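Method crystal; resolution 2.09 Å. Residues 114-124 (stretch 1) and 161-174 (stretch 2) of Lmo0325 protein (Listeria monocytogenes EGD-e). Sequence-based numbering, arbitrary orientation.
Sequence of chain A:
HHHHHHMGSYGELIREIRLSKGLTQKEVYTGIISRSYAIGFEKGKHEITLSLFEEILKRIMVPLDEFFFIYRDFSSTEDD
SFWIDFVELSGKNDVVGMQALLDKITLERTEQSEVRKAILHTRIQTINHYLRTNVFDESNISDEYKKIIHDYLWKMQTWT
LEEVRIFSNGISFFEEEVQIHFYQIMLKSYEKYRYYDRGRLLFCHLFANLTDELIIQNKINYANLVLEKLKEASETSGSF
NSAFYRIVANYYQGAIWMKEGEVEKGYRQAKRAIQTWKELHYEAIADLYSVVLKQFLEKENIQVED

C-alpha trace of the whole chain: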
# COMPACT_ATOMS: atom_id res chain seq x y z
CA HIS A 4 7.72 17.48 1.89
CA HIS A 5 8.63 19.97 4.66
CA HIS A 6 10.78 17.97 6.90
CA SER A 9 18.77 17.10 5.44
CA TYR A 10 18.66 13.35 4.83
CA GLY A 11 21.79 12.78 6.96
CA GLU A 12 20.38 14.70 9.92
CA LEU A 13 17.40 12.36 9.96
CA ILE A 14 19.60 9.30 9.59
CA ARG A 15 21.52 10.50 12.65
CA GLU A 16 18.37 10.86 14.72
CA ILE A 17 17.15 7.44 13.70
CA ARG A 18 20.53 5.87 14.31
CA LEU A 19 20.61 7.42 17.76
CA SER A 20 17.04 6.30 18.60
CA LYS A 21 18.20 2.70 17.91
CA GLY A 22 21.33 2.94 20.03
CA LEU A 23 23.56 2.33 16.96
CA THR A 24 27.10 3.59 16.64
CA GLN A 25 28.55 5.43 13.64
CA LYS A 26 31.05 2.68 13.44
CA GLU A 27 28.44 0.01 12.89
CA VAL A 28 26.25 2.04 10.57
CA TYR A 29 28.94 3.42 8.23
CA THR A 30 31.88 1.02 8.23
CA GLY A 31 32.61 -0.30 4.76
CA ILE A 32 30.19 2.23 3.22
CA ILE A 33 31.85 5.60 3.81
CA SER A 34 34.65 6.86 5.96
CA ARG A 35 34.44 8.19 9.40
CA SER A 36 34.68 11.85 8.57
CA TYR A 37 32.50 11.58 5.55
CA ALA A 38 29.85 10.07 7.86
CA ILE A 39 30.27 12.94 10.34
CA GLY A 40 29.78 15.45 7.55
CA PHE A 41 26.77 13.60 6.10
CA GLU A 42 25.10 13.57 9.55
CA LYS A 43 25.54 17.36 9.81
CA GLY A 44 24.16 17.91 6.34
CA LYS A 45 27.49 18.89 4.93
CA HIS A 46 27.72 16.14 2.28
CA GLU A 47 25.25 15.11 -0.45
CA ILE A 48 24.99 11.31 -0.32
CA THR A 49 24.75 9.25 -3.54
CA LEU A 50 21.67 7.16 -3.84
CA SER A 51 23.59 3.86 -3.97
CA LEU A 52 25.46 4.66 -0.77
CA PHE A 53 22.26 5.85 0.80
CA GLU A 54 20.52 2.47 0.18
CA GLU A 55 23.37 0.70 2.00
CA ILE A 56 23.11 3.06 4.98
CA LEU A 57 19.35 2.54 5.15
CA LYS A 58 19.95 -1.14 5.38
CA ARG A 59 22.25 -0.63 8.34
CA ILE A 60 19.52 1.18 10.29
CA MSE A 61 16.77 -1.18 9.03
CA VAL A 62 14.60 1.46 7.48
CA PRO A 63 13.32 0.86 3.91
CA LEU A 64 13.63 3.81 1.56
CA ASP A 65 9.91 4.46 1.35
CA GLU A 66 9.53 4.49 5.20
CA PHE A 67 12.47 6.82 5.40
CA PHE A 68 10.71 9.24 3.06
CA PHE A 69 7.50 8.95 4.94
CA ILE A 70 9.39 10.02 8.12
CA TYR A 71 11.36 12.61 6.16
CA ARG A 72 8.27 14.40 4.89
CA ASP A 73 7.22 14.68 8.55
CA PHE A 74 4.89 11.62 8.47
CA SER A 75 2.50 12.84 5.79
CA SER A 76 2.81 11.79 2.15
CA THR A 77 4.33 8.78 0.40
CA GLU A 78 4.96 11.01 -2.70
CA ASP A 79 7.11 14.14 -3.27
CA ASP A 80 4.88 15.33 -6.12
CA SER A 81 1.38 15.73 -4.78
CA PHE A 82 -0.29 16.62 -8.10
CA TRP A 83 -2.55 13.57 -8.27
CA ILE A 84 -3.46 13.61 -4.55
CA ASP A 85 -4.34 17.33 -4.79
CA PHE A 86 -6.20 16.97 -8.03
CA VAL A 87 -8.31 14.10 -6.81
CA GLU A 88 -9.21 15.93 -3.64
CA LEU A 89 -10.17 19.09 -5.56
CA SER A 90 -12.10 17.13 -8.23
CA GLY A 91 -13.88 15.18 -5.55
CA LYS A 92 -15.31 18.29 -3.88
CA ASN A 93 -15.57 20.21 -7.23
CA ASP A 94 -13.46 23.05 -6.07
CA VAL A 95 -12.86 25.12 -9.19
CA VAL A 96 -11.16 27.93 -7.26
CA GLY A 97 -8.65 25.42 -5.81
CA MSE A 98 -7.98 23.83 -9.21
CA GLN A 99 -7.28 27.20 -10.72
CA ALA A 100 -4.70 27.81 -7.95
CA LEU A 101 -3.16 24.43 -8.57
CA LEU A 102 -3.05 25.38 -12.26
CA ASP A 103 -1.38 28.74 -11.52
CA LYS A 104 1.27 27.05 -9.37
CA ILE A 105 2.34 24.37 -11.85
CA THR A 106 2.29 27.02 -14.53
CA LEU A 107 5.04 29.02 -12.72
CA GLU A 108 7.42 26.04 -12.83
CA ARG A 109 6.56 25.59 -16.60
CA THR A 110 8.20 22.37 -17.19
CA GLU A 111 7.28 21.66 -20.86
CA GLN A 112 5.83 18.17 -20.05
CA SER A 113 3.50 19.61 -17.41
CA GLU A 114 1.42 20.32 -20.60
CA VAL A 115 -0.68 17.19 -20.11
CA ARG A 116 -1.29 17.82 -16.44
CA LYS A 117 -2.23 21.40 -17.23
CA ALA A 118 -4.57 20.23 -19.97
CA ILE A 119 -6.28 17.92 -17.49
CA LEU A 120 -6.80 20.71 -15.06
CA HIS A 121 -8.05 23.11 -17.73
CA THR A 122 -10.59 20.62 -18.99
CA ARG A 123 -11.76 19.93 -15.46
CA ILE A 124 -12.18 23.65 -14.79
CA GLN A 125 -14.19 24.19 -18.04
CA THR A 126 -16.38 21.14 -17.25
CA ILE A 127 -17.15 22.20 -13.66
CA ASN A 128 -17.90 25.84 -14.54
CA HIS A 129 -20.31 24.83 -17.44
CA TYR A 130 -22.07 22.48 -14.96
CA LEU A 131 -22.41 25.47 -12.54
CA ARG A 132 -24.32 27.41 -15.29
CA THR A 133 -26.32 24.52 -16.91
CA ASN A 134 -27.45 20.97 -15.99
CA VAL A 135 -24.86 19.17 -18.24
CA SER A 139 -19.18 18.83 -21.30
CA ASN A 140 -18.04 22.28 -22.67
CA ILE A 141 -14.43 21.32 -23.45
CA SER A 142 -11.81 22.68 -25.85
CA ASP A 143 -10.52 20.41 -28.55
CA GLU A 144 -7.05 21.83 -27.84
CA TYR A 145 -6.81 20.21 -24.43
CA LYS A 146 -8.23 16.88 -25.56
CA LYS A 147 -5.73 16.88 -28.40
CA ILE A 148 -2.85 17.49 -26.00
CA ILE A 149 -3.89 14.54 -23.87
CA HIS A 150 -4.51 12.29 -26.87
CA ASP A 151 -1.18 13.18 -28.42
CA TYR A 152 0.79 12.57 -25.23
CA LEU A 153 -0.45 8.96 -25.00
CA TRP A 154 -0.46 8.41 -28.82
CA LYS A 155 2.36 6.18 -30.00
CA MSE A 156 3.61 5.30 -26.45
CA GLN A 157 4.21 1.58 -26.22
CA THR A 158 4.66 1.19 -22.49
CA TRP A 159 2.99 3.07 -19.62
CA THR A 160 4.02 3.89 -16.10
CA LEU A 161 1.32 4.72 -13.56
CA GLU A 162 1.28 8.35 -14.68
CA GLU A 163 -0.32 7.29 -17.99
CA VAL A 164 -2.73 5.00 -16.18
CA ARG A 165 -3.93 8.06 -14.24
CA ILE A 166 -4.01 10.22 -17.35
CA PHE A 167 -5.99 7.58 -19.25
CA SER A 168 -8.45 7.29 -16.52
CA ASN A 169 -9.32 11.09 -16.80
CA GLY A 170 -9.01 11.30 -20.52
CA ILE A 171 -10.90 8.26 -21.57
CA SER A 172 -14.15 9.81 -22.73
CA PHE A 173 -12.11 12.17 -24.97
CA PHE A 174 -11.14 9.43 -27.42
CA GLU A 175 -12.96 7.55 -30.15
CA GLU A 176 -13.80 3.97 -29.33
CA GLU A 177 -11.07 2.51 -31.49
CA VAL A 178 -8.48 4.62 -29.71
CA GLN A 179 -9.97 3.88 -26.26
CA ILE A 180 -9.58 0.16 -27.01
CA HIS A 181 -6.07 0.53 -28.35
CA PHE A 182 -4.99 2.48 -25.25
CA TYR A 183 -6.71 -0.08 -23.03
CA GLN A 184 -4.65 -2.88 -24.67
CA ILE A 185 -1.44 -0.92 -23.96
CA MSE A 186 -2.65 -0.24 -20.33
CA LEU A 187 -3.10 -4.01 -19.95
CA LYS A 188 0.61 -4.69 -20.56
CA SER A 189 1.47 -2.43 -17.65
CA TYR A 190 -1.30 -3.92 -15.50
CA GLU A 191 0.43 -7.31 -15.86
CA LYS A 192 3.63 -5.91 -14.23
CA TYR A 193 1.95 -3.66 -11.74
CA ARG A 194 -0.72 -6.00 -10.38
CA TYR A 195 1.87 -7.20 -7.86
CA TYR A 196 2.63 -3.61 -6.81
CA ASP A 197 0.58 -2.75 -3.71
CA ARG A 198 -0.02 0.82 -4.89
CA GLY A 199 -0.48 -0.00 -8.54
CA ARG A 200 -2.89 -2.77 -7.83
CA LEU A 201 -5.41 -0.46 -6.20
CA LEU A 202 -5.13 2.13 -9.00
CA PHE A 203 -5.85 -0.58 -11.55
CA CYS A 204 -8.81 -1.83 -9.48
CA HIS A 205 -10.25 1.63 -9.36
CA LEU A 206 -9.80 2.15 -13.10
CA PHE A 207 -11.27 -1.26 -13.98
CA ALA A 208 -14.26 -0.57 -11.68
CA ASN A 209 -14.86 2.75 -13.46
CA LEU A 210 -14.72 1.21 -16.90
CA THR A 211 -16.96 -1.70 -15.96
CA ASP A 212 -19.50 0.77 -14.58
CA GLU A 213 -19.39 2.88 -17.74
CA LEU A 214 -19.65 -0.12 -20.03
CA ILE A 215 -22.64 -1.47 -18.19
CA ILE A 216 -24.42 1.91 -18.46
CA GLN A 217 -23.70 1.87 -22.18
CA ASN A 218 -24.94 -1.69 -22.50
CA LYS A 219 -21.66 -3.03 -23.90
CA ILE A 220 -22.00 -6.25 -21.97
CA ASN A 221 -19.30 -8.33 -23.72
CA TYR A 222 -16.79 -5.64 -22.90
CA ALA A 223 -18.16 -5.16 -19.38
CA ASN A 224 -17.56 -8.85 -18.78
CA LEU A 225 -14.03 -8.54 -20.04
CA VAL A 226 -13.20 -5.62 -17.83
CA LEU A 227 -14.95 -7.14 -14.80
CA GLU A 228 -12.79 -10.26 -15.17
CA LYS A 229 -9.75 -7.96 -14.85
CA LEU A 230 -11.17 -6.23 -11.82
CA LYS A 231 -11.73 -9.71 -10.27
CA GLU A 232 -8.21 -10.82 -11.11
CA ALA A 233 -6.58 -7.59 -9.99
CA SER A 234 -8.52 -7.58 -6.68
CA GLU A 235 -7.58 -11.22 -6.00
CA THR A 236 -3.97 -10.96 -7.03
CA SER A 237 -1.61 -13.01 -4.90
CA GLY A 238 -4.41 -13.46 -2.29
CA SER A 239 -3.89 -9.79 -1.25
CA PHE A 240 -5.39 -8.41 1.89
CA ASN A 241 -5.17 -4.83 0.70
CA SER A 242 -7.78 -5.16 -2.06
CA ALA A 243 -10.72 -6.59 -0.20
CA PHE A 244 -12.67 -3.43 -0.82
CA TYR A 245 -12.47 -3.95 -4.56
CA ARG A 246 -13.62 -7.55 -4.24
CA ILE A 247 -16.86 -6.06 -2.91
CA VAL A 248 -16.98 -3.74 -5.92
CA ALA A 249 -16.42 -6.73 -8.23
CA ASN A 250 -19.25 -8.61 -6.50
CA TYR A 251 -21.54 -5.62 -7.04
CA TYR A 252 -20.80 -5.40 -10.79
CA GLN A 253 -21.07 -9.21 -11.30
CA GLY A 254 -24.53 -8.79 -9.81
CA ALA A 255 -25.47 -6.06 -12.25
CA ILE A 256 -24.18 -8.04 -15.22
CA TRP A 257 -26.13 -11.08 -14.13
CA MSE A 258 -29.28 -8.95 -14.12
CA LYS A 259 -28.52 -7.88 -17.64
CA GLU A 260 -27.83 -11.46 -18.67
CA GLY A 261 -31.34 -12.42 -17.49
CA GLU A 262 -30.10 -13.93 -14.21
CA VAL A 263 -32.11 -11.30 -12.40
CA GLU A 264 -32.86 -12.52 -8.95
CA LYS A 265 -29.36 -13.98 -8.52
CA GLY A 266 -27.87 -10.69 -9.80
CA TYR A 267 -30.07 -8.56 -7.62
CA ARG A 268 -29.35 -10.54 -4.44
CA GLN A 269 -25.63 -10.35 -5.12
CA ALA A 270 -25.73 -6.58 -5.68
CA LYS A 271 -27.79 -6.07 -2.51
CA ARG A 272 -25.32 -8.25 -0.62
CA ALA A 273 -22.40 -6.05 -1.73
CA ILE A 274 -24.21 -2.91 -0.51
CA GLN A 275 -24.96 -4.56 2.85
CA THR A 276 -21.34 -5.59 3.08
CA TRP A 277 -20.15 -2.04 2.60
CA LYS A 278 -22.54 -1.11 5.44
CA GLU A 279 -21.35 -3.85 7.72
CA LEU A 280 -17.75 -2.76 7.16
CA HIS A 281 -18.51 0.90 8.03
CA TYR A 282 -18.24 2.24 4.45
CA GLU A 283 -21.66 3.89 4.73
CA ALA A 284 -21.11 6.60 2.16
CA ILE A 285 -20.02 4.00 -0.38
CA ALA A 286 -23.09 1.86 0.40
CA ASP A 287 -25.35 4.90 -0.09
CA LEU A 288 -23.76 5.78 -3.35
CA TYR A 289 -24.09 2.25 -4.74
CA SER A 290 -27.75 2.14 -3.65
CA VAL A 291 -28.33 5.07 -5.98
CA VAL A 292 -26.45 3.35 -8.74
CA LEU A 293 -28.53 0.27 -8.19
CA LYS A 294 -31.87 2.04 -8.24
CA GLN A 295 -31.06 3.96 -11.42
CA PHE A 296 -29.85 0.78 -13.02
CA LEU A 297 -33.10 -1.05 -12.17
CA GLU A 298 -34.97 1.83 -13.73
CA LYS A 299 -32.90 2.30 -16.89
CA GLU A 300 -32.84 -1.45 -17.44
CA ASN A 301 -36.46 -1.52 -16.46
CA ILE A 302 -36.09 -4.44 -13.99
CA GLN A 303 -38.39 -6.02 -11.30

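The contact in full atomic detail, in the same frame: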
# COMPACT_ATOMS: atom_id res chain seq x y z
N GLU A 114 2.50 20.03 -19.64
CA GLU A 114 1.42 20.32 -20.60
C GLU A 114 0.21 19.41 -20.42
O GLU A 114 -0.95 19.87 -20.42
CB GLU A 114 1.87 20.22 -22.06
CG GLU A 114 2.58 21.43 -22.65
CD GLU A 114 1.83 22.74 -22.47
OE1 GLU A 114 2.39 23.63 -21.77
OE2 GLU A 114 0.70 22.89 -23.01
N VAL A 115 0.45 18.12 -20.23
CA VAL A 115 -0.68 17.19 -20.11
C VAL A 115 -1.39 17.40 -18.81
O VAL A 115 -2.59 17.42 -18.77
CB VAL A 115 -0.25 15.74 -20.20
CG1 VAL A 115 -1.44 14.81 -20.17
CG2 VAL A 115 0.41 15.57 -21.50
N ARG A 116 -0.64 17.58 -17.73
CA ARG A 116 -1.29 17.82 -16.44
C ARG A 116 -2.07 19.10 -16.47
O ARG A 116 -3.20 19.17 -15.96
CB ARG A 116 -0.27 17.82 -15.32
CG ARG A 116 0.22 16.41 -15.03
CD ARG A 116 1.23 16.40 -13.90
NE ARG A 116 1.67 15.06 -13.47
CZ ARG A 116 2.38 14.88 -12.36
NH1 ARG A 116 2.73 15.93 -11.62
NH2 ARG A 116 2.79 13.67 -12.01
N LYS A 117 -1.49 20.12 -17.08
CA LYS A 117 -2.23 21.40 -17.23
C LYS A 117 -3.47 21.24 -18.06
O LYS A 117 -4.51 21.81 -17.74
CB LYS A 117 -1.35 22.47 -17.83
CG LYS A 117 -0.27 22.88 -16.86
CD LYS A 117 0.47 24.13 -17.31
CE LYS A 117 1.46 23.85 -18.42
NZ LYS A 117 2.69 24.66 -18.17
N ALA A 118 -3.39 20.44 -19.12
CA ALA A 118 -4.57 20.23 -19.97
C ALA A 118 -5.66 19.55 -19.16
O ALA A 118 -6.85 19.86 -19.27
CB ALA A 118 -4.20 19.43 -21.22
N ILE A 119 -5.28 18.62 -18.30
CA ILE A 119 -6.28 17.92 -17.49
C ILE A 119 -7.02 18.90 -16.58
O ILE A 119 -8.25 18.92 -16.49
CB ILE A 119 -5.64 16.74 -16.72
CG1 ILE A 119 -5.47 15.56 -17.69
CG2 ILE A 119 -6.50 16.29 -15.56
CD1 ILE A 119 -4.47 14.56 -17.20
N LEU A 120 -6.25 19.73 -15.92
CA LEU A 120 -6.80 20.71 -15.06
C LEU A 120 -7.71 21.69 -15.81
O LEU A 120 -8.79 22.02 -15.35
CB LEU A 120 -5.66 21.47 -14.40
CG LEU A 120 -5.10 20.99 -13.07
CD1 LEU A 120 -3.86 21.80 -12.75
CD2 LEU A 120 -6.10 21.19 -11.95
N HIS A 121 -7.24 22.21 -16.95
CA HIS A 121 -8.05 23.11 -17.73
C HIS A 121 -9.36 22.48 -18.08
O HIS A 121 -10.39 23.11 -17.92
CB HIS A 121 -7.38 23.49 -19.03
CG HIS A 121 -6.47 24.66 -18.91
ND1 HIS A 121 -5.10 24.55 -19.00
CD2 HIS A 121 -6.74 25.97 -18.74
CE1 HIS A 121 -4.56 25.75 -18.89
NE2 HIS A 121 -5.53 26.63 -18.73
N THR A 122 -9.34 21.24 -18.57
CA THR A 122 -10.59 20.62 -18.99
C THR A 122 -11.51 20.47 -17.81
O THR A 122 -12.73 20.61 -17.96
CB THR A 122 -10.45 19.25 -19.67
OG1 THR A 122 -9.92 18.28 -18.77
CG2 THR A 122 -9.56 19.33 -20.87
N ARG A 123 -10.95 20.16 -16.65
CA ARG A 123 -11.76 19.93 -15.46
C ARG A 123 -12.36 21.25 -15.01
O ARG A 123 -13.51 21.31 -14.60
CB ARG A 123 -10.90 19.26 -14.37
CG ARG A 123 -11.61 18.86 -13.09
CD ARG A 123 -12.84 18.02 -13.31
NE ARG A 123 -12.53 16.66 -13.67
CZ ARG A 123 -12.79 15.60 -12.92
NH1 ARG A 123 -13.37 15.71 -11.73
NH2 ARG A 123 -12.46 14.40 -13.37
N ILE A 124 -11.60 22.33 -15.13
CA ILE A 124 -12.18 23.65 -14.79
C ILE A 124 -13.29 24.09 -15.78
O ILE A 124 -14.33 24.57 -15.36
CB ILE A 124 -11.10 24.73 -14.66
CG1 ILE A 124 -10.18 24.45 -13.46
CG2 ILE A 124 -11.72 26.13 -14.57
CD1 ILE A 124 -8.77 25.00 -13.63
N LEU A 161 2.62 4.43 -14.16
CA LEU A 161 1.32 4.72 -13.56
C LEU A 161 0.81 6.11 -13.89
O LEU A 161 -0.40 6.35 -13.87
CB LEU A 161 1.35 4.51 -12.06
CG LEU A 161 1.64 3.07 -11.69
CD1 LEU A 161 1.69 2.92 -10.18
CD2 LEU A 161 0.64 2.08 -12.25
N GLU A 162 1.70 7.03 -14.22
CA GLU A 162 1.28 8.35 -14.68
C GLU A 162 0.28 8.25 -15.86
O GLU A 162 -0.73 8.93 -15.88
CB GLU A 162 2.52 9.18 -15.07
CG GLU A 162 2.20 10.55 -15.67
CD GLU A 162 1.74 11.53 -14.62
OE1 GLU A 162 1.85 11.23 -13.40
OE2 GLU A 162 1.30 12.61 -14.97
N GLU A 163 0.56 7.39 -16.83
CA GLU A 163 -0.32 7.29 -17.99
C GLU A 163 -1.60 6.59 -17.64
O GLU A 163 -2.65 6.92 -18.18
CB GLU A 163 0.38 6.59 -19.15
CG GLU A 163 1.45 7.44 -19.83
CD GLU A 163 2.75 7.53 -19.00
OE1 GLU A 163 3.19 6.51 -18.43
OE2 GLU A 163 3.35 8.61 -18.90
N VAL A 164 -1.53 5.66 -16.70
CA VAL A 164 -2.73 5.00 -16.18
C VAL A 164 -3.66 6.05 -15.57
O VAL A 164 -4.86 6.06 -15.82
CB VAL A 164 -2.41 3.92 -15.10
CG1 VAL A 164 -3.67 3.31 -14.61
CG2 VAL A 164 -1.58 2.80 -15.69
N ARG A 165 -3.11 6.98 -14.80
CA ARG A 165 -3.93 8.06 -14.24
C ARG A 165 -4.43 9.01 -15.31
O ARG A 165 -5.56 9.45 -15.28
CB ARG A 165 -3.09 8.84 -13.26
CG ARG A 165 -2.81 8.05 -12.01
CD ARG A 165 -1.61 8.68 -11.35
NE ARG A 165 -1.56 8.11 -10.06
CZ ARG A 165 -0.52 7.60 -9.45
NH1 ARG A 165 0.76 7.62 -9.94
NH2 ARG A 165 -0.82 7.12 -8.25
N ILE A 166 -3.58 9.33 -16.28
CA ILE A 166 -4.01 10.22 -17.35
C ILE A 166 -5.19 9.59 -18.11
O ILE A 166 -6.23 10.23 -18.32
CB ILE A 166 -2.85 10.56 -18.28
CG1 ILE A 166 -1.88 11.54 -17.59
CG2 ILE A 166 -3.39 11.19 -19.56
CD1 ILE A 166 -0.52 11.61 -18.24
N PHE A 167 -5.02 8.32 -18.48
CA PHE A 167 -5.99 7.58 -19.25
C PHE A 167 -7.28 7.59 -18.51
O PHE A 167 -8.35 7.80 -19.11
CB PHE A 167 -5.58 6.13 -19.40
CG PHE A 167 -6.52 5.31 -20.17
CD1 PHE A 167 -6.88 5.69 -21.46
CD2 PHE A 167 -6.99 4.13 -19.68
CE1 PHE A 167 -7.72 4.90 -22.22
CE2 PHE A 167 -7.83 3.34 -20.44
CZ PHE A 167 -8.20 3.73 -21.69
N SER A 168 -7.21 7.38 -17.21
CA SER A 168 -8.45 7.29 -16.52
C SER A 168 -9.23 8.65 -16.48
O SER A 168 -10.44 8.61 -16.39
CB SER A 168 -8.26 6.70 -15.14
OG SER A 168 -7.83 7.73 -14.34
N ASN A 169 -8.57 9.81 -16.60
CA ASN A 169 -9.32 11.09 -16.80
C ASN A 169 -9.71 11.37 -18.24
O ASN A 169 -10.73 11.98 -18.53
CB ASN A 169 -8.50 12.30 -16.36
CG ASN A 169 -8.37 12.39 -14.89
OD1 ASN A 169 -9.03 13.22 -14.24
ND2 ASN A 169 -7.56 11.54 -14.34
N GLY A 170 -8.84 10.98 -19.14
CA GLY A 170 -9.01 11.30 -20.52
C GLY A 170 -9.93 10.39 -21.32
O GLY A 170 -10.18 10.66 -22.51
N ILE A 171 -10.48 9.35 -20.70
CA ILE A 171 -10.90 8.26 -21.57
C ILE A 171 -12.06 8.63 -22.49
O ILE A 171 -12.10 8.23 -23.69
CB ILE A 171 -11.22 6.96 -20.81
CG1 ILE A 171 -11.45 5.87 -21.88
CG2 ILE A 171 -12.40 7.16 -19.89
CD1 ILE A 171 -11.45 4.45 -21.39
N SER A 172 -12.98 9.41 -21.97
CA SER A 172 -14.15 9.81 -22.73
C SER A 172 -13.76 10.78 -23.88
O SER A 172 -14.56 11.04 -24.77
CB SER A 172 -15.19 10.44 -21.78
OG SER A 172 -14.77 11.72 -21.28
N PHE A 173 -12.54 11.30 -23.88
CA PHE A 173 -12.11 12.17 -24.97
C PHE A 173 -11.78 11.45 -26.26
O PHE A 173 -11.64 12.09 -27.28
CB PHE A 173 -10.90 13.01 -24.56
CG PHE A 173 -11.09 13.79 -23.30
CD1 PHE A 173 -12.34 14.29 -22.95
CD2 PHE A 173 -10.02 14.04 -22.46
CE1 PHE A 173 -12.51 15.02 -21.79
CE2 PHE A 173 -10.18 14.77 -21.30
CZ PHE A 173 -11.43 15.26 -20.96
N PHE A 174 -11.66 10.13 -26.25
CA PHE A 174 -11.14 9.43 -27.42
C PHE A 174 -12.25 8.67 -28.12
O PHE A 174 -13.19 8.22 -27.49
CB PHE A 174 -10.07 8.45 -27.01
CG PHE A 174 -9.08 8.99 -26.00
CD1 PHE A 174 -8.42 10.18 -26.22
CD2 PHE A 174 -8.80 8.27 -24.87
CE1 PHE A 174 -7.49 10.64 -25.30
CE2 PHE A 174 -7.90 8.74 -23.92
CZ PHE A 174 -7.24 9.93 -24.15

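Helix 114-124 packs beside helix 161-170 with their N-to-C directions 27° apart and an axial closest approach of 11.1 Å; together the two stretches bury 372 Å². The contact combines one bidentate salt bridge, a small aliphatic core and a polar end where no hydrogen bond crosses between the stretches.

The salt bridge joins R116 to E162. R116 leaves its helix sideways, but an extended chain (chi1 m, chi2 and chi3 t) carries the guanidinium to the second helix. There R116 NE donates to E162 OE2 at 2.9 Å and R116 NH2 donates to E162 OE1 at 3.0 Å, both with N-H...O angles of 168°. The carboxylate lies at the guanidinium edge, near its plane, so two nearly linear bonds form at once. E162 points toward the first helix from a buried position, where its charge needs such a partner. R116 NH1, R116 NH2 and E162 OE1 also have hydrogen bonds elsewhere in the structure, so every polar atom of the pair is engaged.

Beside the salt bridge lies the aliphatic core. I166 CD1 meets V115 CG1 at 3.8 Å, and I166 CG1 meets I119 CD1 at 4.0 Å. V115 points toward the second helix; I119 and I166 start sideways, both with chi1 m and chi2 t, and bring their ends nearer. These buried branched side chains fill the space without leaving a polar group to satisfy.

Further on, I119 and N169 have the nearest CA atoms across the contact, 7.5 Å apart. N169 points toward the first helix but uses its amide nitrogen within its own helix: N169 ND2 donates to R165 O at 3.0 Å, one turn back. No hydrogen bond to N169 OD1 is found; it rests 4.2 Å from I119 CG2, a van der Waals neighbour. R123 curls over this end with chi2 and chi3 both p, placing R123 NH2 3.7 Å from N169 OD1, a polar approach too long to count as a hydrogen bond.

T122 also looks inward to its own helix for a partner: with chi1 p, T122 OG1 donates to I119 O at 2.9 Å. The hydroxyl is thus satisfied while facing an aromatic side chain, F173 CZ lying 4.0 Å from T122 OG1. F173 points toward the first helix from the 3-10 segment 171-173, where F173 N donates to G170 O at 2.8 Å, and its ring adds to the contact near T122.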